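Side-chain contacts in phosphodiesterase (Candida albicans, PDB 6CPU), which is a mostly helical member of the HD-type phosphodiesterase superfamily, with zinc and magnesium ions bound: residues T125-R130 with N269-H274; L290-S295 with K300-D305; E304-D309 with L551-D556; L370-N373 with E379-H382; S407-R412 with N445-V450. One frame throughout, in Å; residues are numbered along the deposited sequence.

Interaction 1: T125-R130 with N269-H274; sequences TNRISR and NGNPFH
Arg-127 starts with CG opposite the backbone N (chi1 167°) and then bends at chi2 (71°), which sends its guanidinium across to Asn-271. In Asn-271, CG sits beside the backbone N and OD1 is turned to the arginine. NH1 and NH2 of Arg-127 close end-on on this one oxygen. The Arg-127 NH2 to Asn-271 OD1 bond is 2.6 Å, and the one from NH1 to OD1 is 2.9 Å. OD1 lies near the guanidinium plane. The amide is turned steeply against that plane, by 75°, so NH1 comes in the carbonyl plane and NH2 from above it. The contact ties the first turn of helix 127-135 to the loop before helix 276-292, in the helical phosphodiesterase fold. The Asn-271 side chain is about 10 Å from the bound zinc ion. Over one face of the guanidinium lies Gly-270, its O 3.3 Å above the plane. Asp-41 and Glu-486 also form salt bridges with Arg-127. ND2 of Asn-271 donates to His-274 O at 2.9 Å, which fixes the amide rotation. On the helix side Asn-126 is the N-cap, and its OD1 accepts from Ser-129 N at 3.1 Å.

Interaction 2: L290-S295 with K300-D305; sequences LIRLGS and KQFVED
Arg-292 holds the backbone oxygen of Glu-304 with both terminal nitrogens. The bond from Arg-292 NH1 to Glu-304 O is 2.9 Å, and that from Arg-292 NH2 to the same O is 3.1 Å. Both donors reach the carbonyl from the same face of its plane. NH1 also forms a salt bridge with Glu-304 OE2 at 3.3 Å, and the hydrogen bond within it is weak; OE1 of this glutamate pairs with Lys-298. The carboxylate stands nearly perpendicular to the guanidinium. Next comes Phe-302, with CG swung opposite its backbone N (chi1 -178°), which points the ring at the helix. Its CZ rests over the centre of one guanidinium face, 3.5 Å above the plane. The two planes are 57° apart, so the groups are not stacked flat. Farther along the ring, Ile-291 CG2 makes a CH-pi contact over one face, 4.2 Å from the Phe-302 centroid. The isoleucine CD1 touches the ring near CD1 and CE1. Ile-291 and Arg-292 lie in the last turn of helix 276-292. That helix ends in a Schellman motif: Ser-295 N bonds to Leu-290 O, Gly-294 N bonds to Ile-291 O, and Gly-294 has positive phi.

Interaction 3: E304-D309 with L551-D556; sequences EDPKLD and LQYTCD
Pro-306 and Lys-307 form the corner of a type I beta turn from Asp-305 to Leu-308, which meets the start of helix 552-569 where Pro-306 CA is 7.3 Å from Tyr-553 CA. The turn's own backbone bond is weak. An Asx turn backs it: Asp-305 OD1 accepts from Lys-307 N at 3.0 Å. The proline ring is the main touching group. Pro-306 CB is 3.4 Å from Tyr-553 CD1, and Pro-306 CG is 3.5 Å from the same atom. The pyrrolidine therefore sits against the CG-CD1-CE1 side of the tyrosine. Tyr-553 has CG between its backbone N and carbonyl carbon (chi1 78°). This sends the ring out from the helix, leaning slightly toward its N-terminal end, with Thr-554 CG2 against one face, toward the rim. Arg-292 makes a cation-pi contact with the same ring, and Trp-218 meets it edge-to-face. Lys-307 runs extended beyond CG and crosses to Asp-556, one helical turn after Tyr-553. Lys-307 NZ stands 3.6 Å from Asp-556 OD2, a long salt bridge. It is equally close to Asp-556 CB, so the amine lies alongside the aspartate and does not face its oxygens squarely. Glu-560 adds another long, weak ion pair to this amine. The other carboxylate oxygen, Asp-556 OD1, takes a weak bond from Gln-552 NE2. The chemistry thus divides in two. Close apolar contact defines the fit at the proline, and the solvent-exposed lysine adds mainly loose electrostatic attraction, probably without fixing one geometry.

Interaction 4: L370-N373 with E379-H382; sequences LLYN and ESYH
Tyr-372 lays one face of its ring over Ser-380. The serine CB sits over the ring centre, 3.4 Å above the plane. The line from the centroid to CB is only 9° off the ring normal, so this is a nearly axial CH-pi contact. The distances agree with that: Ser-380 CB is 3.5 Å from Tyr-372 CE1 and 3.9 Å from Tyr-372 CD2, on the far side of the ring. CG of Tyr-372 is opposite the carbonyl carbon and beside the backbone N (chi1 -74°). This conformation throws the ring forward from the end of helix 367-371, where Tyr-372 is the first residue to leave helical angles. In Ser-380, OG is also opposite the carbonyl carbon (chi1 -59°). That rotation bends the hydroxyl back along its own helix, where it hydrogen-bonds to Ser-376 O. The carbon CB, rather than the hydroxyl, is left to meet the ring centre. At another part of the ring, Tyr-372 CE2 comes within 3.8 Å of Tyr-381 N and 4.3 Å of Tyr-381 CB. Tyr-381 takes a different staggered position, CG opposite its backbone N, and its own ring leads away from this contact. The two tyrosines therefore meet through CE2 of one and CB of the other, not as stacked rings. The contact closes the short link between helices 367-371 and 377-394. Leu-169 of helix 165-173 touches both Tyr-372 and Tyr-381, and Leu-420 of helix 411-421 packs on Ser-380.

Interaction 5: S407-R412 with N445-V450; sequences SELTIR and NHDNTV
Ser-407 and Asp-447 join an ST turn to the first turn of helix 446-462, at the surface of the helical phosphodiesterase domain. Hydrogen bonds come first. Ser-407 OG donates to Asp-447 OD1 at 2.7 Å, on the syn side of the carboxylate and 26° out of its plane. The hydroxyl is placed there because OG lies opposite the backbone N (chi1 -179°). The same OG accepts from Leu-409 N at 3.0 Å, which makes the ST turn. The serine oxygen is thus held from both sides: it donates to the helix residue and accepts within its own loop. Van der Waals packing comes from Leu-409, whose CB lies 3.6 Å from Asp-447 OD2 and whose CD2 is 4.1 Å from Asp-447 CB. The leucine and aspartate side chains run past each other in opposite directions. Charge may also matter, since the Asp-447 carboxylate sits near the helix N-terminus, where it would be favourably placed. Capping bonds start both helices. Thr-410 caps helix 411-421 through Ser-413 N. Asn-445 is the N-cap of the other helix, and its OD1 takes a nearly straight bond from Asn-448 N at 2.8 Å.

In the fold
Interactions 2 and 3 are neighbours. They share Glu-304 and Asp-305, their centres are 11 Å apart, and both fasten the loop after helix 276-292: one to that helix, the other to helix 552-569. Interactions 2 and 5 are surface contacts; the other three are partly buried. Interaction 1 lies across the chain's centre from interactions 2 and 5, and with interaction 4 it is nearest the metal ions. Interactions 1 and 4 differ in chemistry: interaction 1 relies on a charged group gripping an amide, interaction 4 on a ring face over a serine carbon. Interaction 5 combines one hydroxyl-carboxylate bond with leucine packing, while interaction 3 is mainly apolar with a loose, solvent-exposed ion pair beside it.

Interaction 1: T125-R130 with N269-H274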
# COMPACT_ATOMS: atom_id res chain seq x y z
N THR A 125 21.38 -6.68 -1.55
CA THR A 125 21.72 -6.55 -0.14
C THR A 125 21.36 -5.20 0.45
O THR A 125 20.80 -5.14 1.55
CB THR A 125 23.23 -6.85 0.08
OG1 THR A 125 23.50 -8.17 -0.39
CG2 THR A 125 23.60 -6.73 1.55
N ASN A 126 21.67 -4.13 -0.28
CA ASN A 126 21.57 -2.76 0.22
C ASN A 126 20.33 -2.04 -0.31
O ASN A 126 19.99 -2.14 -1.49
CB ASN A 126 22.84 -1.97 -0.14
CG ASN A 126 22.75 -0.51 0.24
OD1 ASN A 126 22.22 0.31 -0.51
ND2 ASN A 126 23.29 -0.16 1.41
N ARG A 127 19.66 -1.34 0.60
CA ARG A 127 18.41 -0.62 0.33
C ARG A 127 18.52 0.37 -0.81
O ARG A 127 17.62 0.49 -1.64
CB ARG A 127 17.95 0.08 1.62
CG ARG A 127 16.85 1.12 1.48
CD ARG A 127 15.48 0.53 1.16
NE ARG A 127 14.53 1.59 0.87
CZ ARG A 127 13.30 1.41 0.39
NH1 ARG A 127 12.82 0.19 0.16
NH2 ARG A 127 12.54 2.46 0.16
N ILE A 128 19.64 1.09 -0.87
CA ILE A 128 19.80 2.10 -1.89
C ILE A 128 20.01 1.43 -3.25
O ILE A 128 19.47 1.90 -4.25
CB ILE A 128 20.96 3.08 -1.56
CG1 ILE A 128 20.75 3.69 -0.17
CG2 ILE A 128 21.06 4.17 -2.61
CD1 ILE A 128 19.51 4.53 0.02
N SER A 129 20.76 0.33 -3.27
CA SER A 129 20.89 -0.49 -4.48
C SER A 129 19.51 -0.98 -4.96
O SER A 129 19.21 -0.95 -6.16
CB SER A 129 21.78 -1.69 -4.19
OG SER A 129 22.06 -2.46 -5.35
N ARG A 130 18.71 -1.45 -4.01
CA ARG A 130 17.38 -2.01 -4.34
C ARG A 130 16.46 -0.98 -5.00
O ARG A 130 15.79 -1.27 -6.00
CB ARG A 130 16.70 -2.58 -3.10
CG ARG A 130 17.28 -3.88 -2.61
CD ARG A 130 16.38 -4.57 -1.59
NE ARG A 130 16.14 -3.82 -0.37
CZ ARG A 130 16.96 -3.77 0.69
NH1 ARG A 130 18.14 -4.38 0.68
NH2 ARG A 130 16.59 -3.06 1.75
N ASN A 269 8.01 -3.40 1.71
CA ASN A 269 8.04 -3.37 3.17
C ASN A 269 9.15 -2.54 3.74
O ASN A 269 9.03 -2.04 4.85
CB ASN A 269 8.22 -4.77 3.73
CG ASN A 269 7.05 -5.64 3.45
OD1 ASN A 269 6.80 -5.98 2.29
ND2 ASN A 269 6.32 -5.99 4.49
N GLY A 270 10.25 -2.46 3.01
CA GLY A 270 11.40 -1.64 3.44
C GLY A 270 11.28 -0.16 3.17
O GLY A 270 12.19 0.60 3.52
N ASN A 271 10.20 0.29 2.52
CA ASN A 271 10.00 1.72 2.35
C ASN A 271 9.70 2.29 3.74
O ASN A 271 8.82 1.78 4.43
CB ASN A 271 8.85 2.07 1.42
CG ASN A 271 9.15 1.80 -0.06
OD1 ASN A 271 10.23 1.36 -0.45
ND2 ASN A 271 8.18 2.08 -0.88
N PRO A 272 10.44 3.34 4.17
CA PRO A 272 10.09 3.84 5.51
C PRO A 272 8.69 4.45 5.59
O PRO A 272 8.01 4.29 6.61
CB PRO A 272 11.18 4.89 5.79
CG PRO A 272 12.32 4.45 4.95
CD PRO A 272 11.69 3.93 3.68
N PHE A 273 8.26 5.15 4.54
CA PHE A 273 6.96 5.80 4.53
C PHE A 273 5.91 5.16 3.62
O PHE A 273 4.84 4.80 4.09
CB PHE A 273 7.10 7.26 4.14
CG PHE A 273 5.83 8.04 4.27
CD1 PHE A 273 5.52 8.68 5.45
CD2 PHE A 273 4.93 8.14 3.21
CE1 PHE A 273 4.36 9.40 5.58
CE2 PHE A 273 3.76 8.84 3.34
CZ PHE A 273 3.47 9.49 4.54
N HIS A 274 6.22 5.07 2.32
CA HIS A 274 5.26 4.55 1.31
C HIS A 274 5.17 3.03 1.27
O HIS A 274 5.51 2.39 0.28
CB HIS A 274 5.59 5.12 -0.08
CG HIS A 274 5.33 6.59 -0.18
ND1 HIS A 274 6.33 7.54 -0.05
CD2 HIS A 274 4.18 7.28 -0.35
CE1 HIS A 274 5.80 8.75 -0.17
NE2 HIS A 274 4.50 8.62 -0.34

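Interaction 2: L290-S295 with K300-D305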
# COMPACT_ATOMS: atom_id res chain seq x y z
N LEU A 290 -15.70 9.20 5.70
CA LEU A 290 -16.96 8.66 5.20
C LEU A 290 -18.00 8.41 6.31
O LEU A 290 -19.20 8.58 6.08
CB LEU A 290 -16.71 7.39 4.40
CG LEU A 290 -15.99 7.62 3.06
CD1 LEU A 290 -15.25 6.37 2.60
CD2 LEU A 290 -16.98 8.10 2.01
N ILE A 291 -17.55 7.99 7.49
CA ILE A 291 -18.46 7.83 8.62
C ILE A 291 -19.01 9.19 9.04
O ILE A 291 -20.22 9.38 9.10
CB ILE A 291 -17.80 7.13 9.81
CG1 ILE A 291 -17.58 5.64 9.48
CG2 ILE A 291 -18.66 7.26 11.07
CD1 ILE A 291 -16.47 5.02 10.29
N ARG A 292 -18.11 10.13 9.29
CA ARG A 292 -18.51 11.46 9.73
C ARG A 292 -19.34 12.23 8.70
O ARG A 292 -20.05 13.18 9.05
CB ARG A 292 -17.29 12.25 10.18
CG ARG A 292 -16.62 11.66 11.41
CD ARG A 292 -15.62 12.62 12.02
NE ARG A 292 -14.77 11.99 13.03
CZ ARG A 292 -15.12 11.77 14.30
NH1 ARG A 292 -16.33 12.11 14.75
NH2 ARG A 292 -14.25 11.20 15.13
N LEU A 293 -19.27 11.82 7.43
CA LEU A 293 -20.12 12.35 6.36
C LEU A 293 -21.45 11.61 6.23
O LEU A 293 -22.28 11.97 5.39
CB LEU A 293 -19.38 12.27 5.01
CG LEU A 293 -18.26 13.29 4.82
CD1 LEU A 293 -17.29 12.86 3.72
CD2 LEU A 293 -18.85 14.66 4.51
N GLY A 294 -21.64 10.56 7.02
CA GLY A 294 -22.86 9.78 6.95
C GLY A 294 -22.95 8.83 5.77
O GLY A 294 -24.02 8.30 5.50
N SER A 295 -21.83 8.62 5.08
CA SER A 295 -21.79 7.65 3.98
C SER A 295 -21.64 6.22 4.50
O SER A 295 -21.95 5.27 3.79
CB SER A 295 -20.65 7.96 3.00
OG SER A 295 -21.05 8.94 2.06
N LYS A 300 -20.04 0.38 17.01
CA LYS A 300 -19.88 0.36 18.47
C LYS A 300 -18.49 0.77 18.91
O LYS A 300 -18.31 1.39 19.96
CB LYS A 300 -20.21 -1.03 19.01
CG LYS A 300 -20.27 -1.09 20.53
CD LYS A 300 -20.87 -2.40 21.01
CE LYS A 300 -21.22 -2.34 22.49
NZ LYS A 300 -21.46 -3.69 23.05
N GLN A 301 -17.48 0.42 18.11
CA GLN A 301 -16.09 0.65 18.46
C GLN A 301 -15.55 2.00 17.96
O GLN A 301 -14.36 2.28 18.11
CB GLN A 301 -15.22 -0.50 17.93
CG GLN A 301 -15.65 -1.89 18.38
CD GLN A 301 -16.59 -2.60 17.42
OE1 GLN A 301 -17.41 -1.97 16.75
NE2 GLN A 301 -16.48 -3.92 17.36
N PHE A 302 -16.42 2.82 17.39
CA PHE A 302 -16.05 4.13 16.88
C PHE A 302 -15.90 5.13 18.03
O PHE A 302 -16.76 5.18 18.91
CB PHE A 302 -17.10 4.60 15.87
CG PHE A 302 -16.79 5.92 15.23
CD1 PHE A 302 -15.90 6.00 14.17
CD2 PHE A 302 -17.40 7.08 15.68
CE1 PHE A 302 -15.61 7.22 13.58
CE2 PHE A 302 -17.12 8.30 15.09
CZ PHE A 302 -16.22 8.37 14.04
N VAL A 303 -14.82 5.91 18.01
CA VAL A 303 -14.54 6.88 19.06
C VAL A 303 -14.94 8.27 18.57
O VAL A 303 -14.26 8.86 17.72
CB VAL A 303 -13.07 6.84 19.50
CG1 VAL A 303 -12.78 7.90 20.55
CG2 VAL A 303 -12.71 5.46 20.03
N GLU A 304 -16.05 8.78 19.09
CA GLU A 304 -16.67 9.99 18.57
C GLU A 304 -15.74 11.21 18.55
O GLU A 304 -15.81 12.02 17.63
CB GLU A 304 -17.93 10.32 19.38
CG GLU A 304 -18.76 11.47 18.84
CD GLU A 304 -19.24 11.24 17.42
OE1 GLU A 304 -19.78 10.14 17.15
OE2 GLU A 304 -19.10 12.16 16.59
N ASP A 305 -14.88 11.33 19.56
CA ASP A 305 -14.03 12.51 19.72
C ASP A 305 -12.69 12.31 19.01
O ASP A 305 -11.83 11.57 19.50
CB ASP A 305 -13.80 12.78 21.21
CG ASP A 305 -13.08 14.11 21.47
OD1 ASP A 305 -12.40 14.64 20.57
OD2 ASP A 305 -13.20 14.61 22.60

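Interaction 3: E304-D309 with L551-D556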
# COMPACT_ATOMS: atom_id res chain seq x y z
N GLU A 304 -16.05 8.78 19.09
CA GLU A 304 -16.67 9.99 18.57
C GLU A 304 -15.74 11.21 18.55
O GLU A 304 -15.81 12.02 17.63
CB GLU A 304 -17.93 10.32 19.38
CG GLU A 304 -18.76 11.47 18.84
CD GLU A 304 -19.24 11.24 17.42
OE1 GLU A 304 -19.78 10.14 17.15
OE2 GLU A 304 -19.10 12.16 16.59
N ASP A 305 -14.88 11.33 19.56
CA ASP A 305 -14.03 12.51 19.72
C ASP A 305 -12.69 12.31 19.01
O ASP A 305 -11.83 11.57 19.50
CB ASP A 305 -13.80 12.78 21.21
CG ASP A 305 -13.08 14.11 21.47
OD1 ASP A 305 -12.40 14.64 20.57
OD2 ASP A 305 -13.20 14.61 22.60
N PRO A 306 -12.47 13.01 17.89
CA PRO A 306 -11.27 12.76 17.09
C PRO A 306 -9.97 13.26 17.72
O PRO A 306 -8.89 12.89 17.26
CB PRO A 306 -11.56 13.52 15.79
CG PRO A 306 -12.42 14.65 16.22
CD PRO A 306 -13.27 14.13 17.34
N LYS A 307 -10.06 14.08 18.76
CA LYS A 307 -8.87 14.71 19.34
C LYS A 307 -8.20 13.81 20.39
O LYS A 307 -7.08 14.07 20.80
CB LYS A 307 -9.22 16.09 19.92
CG LYS A 307 -10.04 16.93 18.93
CD LYS A 307 -10.26 18.37 19.34
CE LYS A 307 -11.35 18.98 18.46
NZ LYS A 307 -11.34 20.47 18.41
N LEU A 308 -8.89 12.74 20.79
CA LEU A 308 -8.36 11.83 21.80
C LEU A 308 -7.17 11.04 21.28
O LEU A 308 -7.12 10.71 20.10
CB LEU A 308 -9.44 10.84 22.26
CG LEU A 308 -10.67 11.43 22.97
CD1 LEU A 308 -11.69 10.35 23.26
CD2 LEU A 308 -10.25 12.13 24.25
N ASP A 309 -6.23 10.74 22.16
CA ASP A 309 -5.12 9.86 21.81
C ASP A 309 -5.61 8.41 21.84
O ASP A 309 -6.72 8.15 22.31
CB ASP A 309 -3.95 10.05 22.77
CG ASP A 309 -2.60 9.70 22.15
OD1 ASP A 309 -2.56 9.17 21.01
OD2 ASP A 309 -1.57 9.94 22.80
N LEU A 551 -16.03 17.68 8.46
CA LEU A 551 -14.58 17.45 8.54
C LEU A 551 -13.81 18.60 9.17
O LEU A 551 -12.57 18.60 9.17
CB LEU A 551 -14.02 17.12 7.15
CG LEU A 551 -14.86 16.15 6.30
CD1 LEU A 551 -14.15 15.83 4.99
CD2 LEU A 551 -15.18 14.86 7.05
N GLN A 552 -14.53 19.57 9.76
CA GLN A 552 -13.90 20.75 10.37
C GLN A 552 -12.86 20.36 11.42
O GLN A 552 -11.84 21.04 11.59
CB GLN A 552 -14.97 21.68 10.98
CG GLN A 552 -14.45 22.92 11.69
CD GLN A 552 -13.73 23.89 10.77
OE1 GLN A 552 -14.11 24.06 9.61
NE2 GLN A 552 -12.70 24.55 11.29
N TYR A 553 -13.10 19.25 12.12
CA TYR A 553 -12.17 18.78 13.14
C TYR A 553 -10.73 18.64 12.62
O TYR A 553 -9.78 18.81 13.39
CB TYR A 553 -12.66 17.46 13.74
CG TYR A 553 -12.42 16.24 12.88
CD1 TYR A 553 -11.25 15.49 13.01
CD2 TYR A 553 -13.34 15.84 11.92
CE1 TYR A 553 -11.02 14.37 12.22
CE2 TYR A 553 -13.12 14.72 11.13
CZ TYR A 553 -11.96 13.99 11.29
OH TYR A 553 -11.73 12.87 10.51
N THR A 554 -10.57 18.35 11.32
CA THR A 554 -9.23 18.26 10.73
C THR A 554 -8.52 19.61 10.79
O THR A 554 -7.36 19.69 11.18
CB THR A 554 -9.26 17.76 9.27
OG1 THR A 554 -10.14 18.57 8.48
CG2 THR A 554 -9.73 16.31 9.22
N CYS A 555 -9.23 20.67 10.40
CA CYS A 555 -8.69 22.03 10.53
C CYS A 555 -8.34 22.37 11.98
O CYS A 555 -7.32 23.02 12.25
CB CYS A 555 -9.68 23.05 9.97
SG CYS A 555 -10.30 22.64 8.32
N ASP A 556 -9.17 21.93 12.92
CA ASP A 556 -8.93 22.17 14.35
C ASP A 556 -7.62 21.56 14.82
O ASP A 556 -6.86 22.20 15.55
CB ASP A 556 -10.08 21.64 15.21
CG ASP A 556 -11.42 22.28 14.88
OD1 ASP A 556 -11.44 23.39 14.31
OD2 ASP A 556 -12.47 21.67 15.19

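Interaction 4: L370-N373 with E379-H382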
# COMPACT_ATOMS: atom_id res chain seq x y z
N LEU A 370 9.95 8.42 -18.38
CA LEU A 370 10.00 8.50 -19.85
C LEU A 370 8.73 7.94 -20.49
O LEU A 370 8.24 8.49 -21.47
CB LEU A 370 11.24 7.81 -20.41
CG LEU A 370 12.60 8.28 -19.87
CD1 LEU A 370 13.72 7.64 -20.67
CD2 LEU A 370 12.73 9.79 -19.88
N LEU A 371 8.19 6.87 -19.93
CA LEU A 371 6.92 6.29 -20.42
C LEU A 371 5.75 7.25 -20.23
O LEU A 371 4.87 7.37 -21.11
CB LEU A 371 6.59 5.01 -19.67
CG LEU A 371 7.17 3.64 -19.99
CD1 LEU A 371 6.76 2.61 -18.93
CD2 LEU A 371 6.70 3.17 -21.35
N TYR A 372 5.71 7.91 -19.08
CA TYR A 372 4.58 8.74 -18.69
C TYR A 372 4.79 10.24 -18.99
O TYR A 372 4.02 11.09 -18.54
CB TYR A 372 4.25 8.50 -17.21
CG TYR A 372 3.58 7.17 -16.98
CD1 TYR A 372 2.39 6.84 -17.63
CD2 TYR A 372 4.11 6.24 -16.10
CE1 TYR A 372 1.77 5.61 -17.45
CE2 TYR A 372 3.48 5.02 -15.88
CZ TYR A 372 2.32 4.70 -16.57
OH TYR A 372 1.69 3.49 -16.34
N ASN A 373 5.86 10.54 -19.73
CA ASN A 373 6.16 11.88 -20.21
C ASN A 373 6.26 12.90 -19.09
O ASN A 373 5.83 14.04 -19.25
CB ASN A 373 5.11 12.30 -21.23
CG ASN A 373 4.99 11.29 -22.35
OD1 ASN A 373 5.97 10.96 -23.01
ND2 ASN A 373 3.80 10.76 -22.53
N GLU A 379 1.88 8.06 -9.85
CA GLU A 379 0.44 7.83 -9.71
C GLU A 379 -0.13 7.06 -10.90
O GLU A 379 -1.06 6.25 -10.76
CB GLU A 379 -0.32 9.16 -9.51
CG GLU A 379 0.03 9.89 -8.21
CD GLU A 379 1.34 10.68 -8.26
OE1 GLU A 379 1.92 10.87 -9.36
OE2 GLU A 379 1.81 11.11 -7.19
N SER A 380 0.39 7.35 -12.09
CA SER A 380 -0.00 6.58 -13.28
C SER A 380 0.36 5.10 -13.11
O SER A 380 -0.42 4.22 -13.44
CB SER A 380 0.65 7.16 -14.52
OG SER A 380 0.28 8.52 -14.71
N TYR A 381 1.56 4.87 -12.61
CA TYR A 381 2.08 3.55 -12.29
C TYR A 381 1.21 2.84 -11.24
O TYR A 381 0.75 1.70 -11.46
CB TYR A 381 3.54 3.69 -11.82
CG TYR A 381 4.18 2.40 -11.36
CD1 TYR A 381 4.33 2.08 -10.00
CD2 TYR A 381 4.66 1.51 -12.30
CE1 TYR A 381 4.95 0.88 -9.62
CE2 TYR A 381 5.25 0.33 -11.93
CZ TYR A 381 5.39 0.01 -10.62
OH TYR A 381 6.00 -1.22 -10.37
N HIS A 382 0.89 3.52 -10.15
CA HIS A 382 0.04 2.91 -9.12
C HIS A 382 -1.32 2.51 -9.69
O HIS A 382 -1.81 1.43 -9.42
CB HIS A 382 -0.22 3.82 -7.91
CG HIS A 382 1.01 4.41 -7.30
ND1 HIS A 382 2.14 3.67 -7.04
CD2 HIS A 382 1.27 5.67 -6.89
CE1 HIS A 382 3.06 4.46 -6.51
NE2 HIS A 382 2.56 5.67 -6.41

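Interaction 5: S407-R412 with N445-V450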
# COMPACT_ATOMS: atom_id res chain seq x y z
N SER A 407 -25.87 5.51 -14.43
CA SER A 407 -24.58 5.96 -14.95
C SER A 407 -23.83 4.88 -15.71
O SER A 407 -23.99 3.69 -15.45
CB SER A 407 -23.71 6.48 -13.80
OG SER A 407 -22.46 6.95 -14.27
N GLU A 408 -23.00 5.30 -16.66
CA GLU A 408 -22.09 4.39 -17.34
C GLU A 408 -20.65 4.53 -16.84
O GLU A 408 -19.79 3.78 -17.27
CB GLU A 408 -22.18 4.57 -18.86
CG GLU A 408 -23.48 4.03 -19.44
CD GLU A 408 -23.58 4.17 -20.95
OE1 GLU A 408 -22.69 4.81 -21.56
OE2 GLU A 408 -24.55 3.63 -21.53
N LEU A 409 -20.40 5.47 -15.92
CA LEU A 409 -19.09 5.58 -15.27
C LEU A 409 -18.85 4.37 -14.36
O LEU A 409 -19.61 4.13 -13.42
CB LEU A 409 -18.98 6.87 -14.45
CG LEU A 409 -17.60 7.14 -13.82
CD1 LEU A 409 -16.56 7.40 -14.90
CD2 LEU A 409 -17.64 8.30 -12.84
N THR A 410 -17.79 3.63 -14.65
CA THR A 410 -17.47 2.41 -13.91
C THR A 410 -16.66 2.71 -12.66
O THR A 410 -16.03 3.76 -12.54
CB THR A 410 -16.66 1.42 -14.77
OG1 THR A 410 -15.41 2.02 -15.13
CG2 THR A 410 -17.43 1.03 -16.03
N ILE A 411 -16.66 1.75 -11.74
CA ILE A 411 -15.85 1.85 -10.54
C ILE A 411 -14.37 1.77 -10.91
O ILE A 411 -13.55 2.42 -10.29
CB ILE A 411 -16.27 0.77 -9.52
CG1 ILE A 411 -17.68 1.10 -8.96
CG2 ILE A 411 -15.27 0.63 -8.38
CD1 ILE A 411 -17.75 2.35 -8.11
N ARG A 412 -14.02 1.01 -11.95
CA ARG A 412 -12.67 1.06 -12.52
C ARG A 412 -12.24 2.50 -12.79
O ARG A 412 -11.21 2.97 -12.29
CB ARG A 412 -12.58 0.19 -13.79
CG ARG A 412 -11.22 0.25 -14.48
CD ARG A 412 -11.08 -0.71 -15.64
NE ARG A 412 -9.86 -0.42 -16.39
CZ ARG A 412 -9.73 0.54 -17.31
NH1 ARG A 412 -10.75 1.33 -17.63
NH2 ARG A 412 -8.56 0.71 -17.92
N ASN A 445 -22.14 17.62 -13.84
CA ASN A 445 -23.09 16.51 -13.81
C ASN A 445 -22.80 15.58 -12.62
O ASN A 445 -21.86 15.82 -11.85
CB ASN A 445 -23.10 15.73 -15.15
CG ASN A 445 -21.78 15.04 -15.46
OD1 ASN A 445 -21.00 14.70 -14.57
ND2 ASN A 445 -21.52 14.82 -16.74
N HIS A 446 -23.62 14.54 -12.45
CA HIS A 446 -23.49 13.66 -11.29
C HIS A 446 -22.15 12.90 -11.30
O HIS A 446 -21.45 12.87 -10.30
CB HIS A 446 -24.67 12.68 -11.22
CG HIS A 446 -24.67 11.85 -9.97
ND1 HIS A 446 -24.60 12.40 -8.71
CD2 HIS A 446 -24.71 10.51 -9.80
CE1 HIS A 446 -24.61 11.44 -7.81
NE2 HIS A 446 -24.68 10.28 -8.44
N ASP A 447 -21.81 12.30 -12.45
CA ASP A 447 -20.55 11.56 -12.60
C ASP A 447 -19.34 12.39 -12.17
O ASP A 447 -18.54 11.96 -11.33
CB ASP A 447 -20.38 11.07 -14.04
CG ASP A 447 -21.31 9.91 -14.39
OD1 ASP A 447 -22.11 9.49 -13.53
OD2 ASP A 447 -21.23 9.42 -15.54
N ASN A 448 -19.20 13.60 -12.73
CA ASN A 448 -18.06 14.46 -12.39
C ASN A 448 -18.11 15.03 -10.97
O ASN A 448 -17.08 15.41 -10.41
CB ASN A 448 -17.91 15.59 -13.41
CG ASN A 448 -17.53 15.09 -14.79
OD1 ASN A 448 -16.84 14.08 -14.93
ND2 ASN A 448 -17.98 15.79 -15.82
N THR A 449 -19.31 15.08 -10.38
CA THR A 449 -19.47 15.45 -8.97
C THR A 449 -18.96 14.34 -8.05
O THR A 449 -18.25 14.61 -7.08
CB THR A 449 -20.94 15.79 -8.65
OG1 THR A 449 -21.33 16.95 -9.39
CG2 THR A 449 -21.14 16.05 -7.16
N VAL A 450 -19.33 13.10 -8.35
CA VAL A 450 -18.82 11.94 -7.61
C VAL A 450 -17.29 11.90 -7.70
O VAL A 450 -16.61 11.76 -6.68
CB VAL A 450 -19.45 10.62 -8.13
CG1 VAL A 450 -18.72 9.39 -7.58
CG2 VAL A 450 -20.93 10.56 -7.76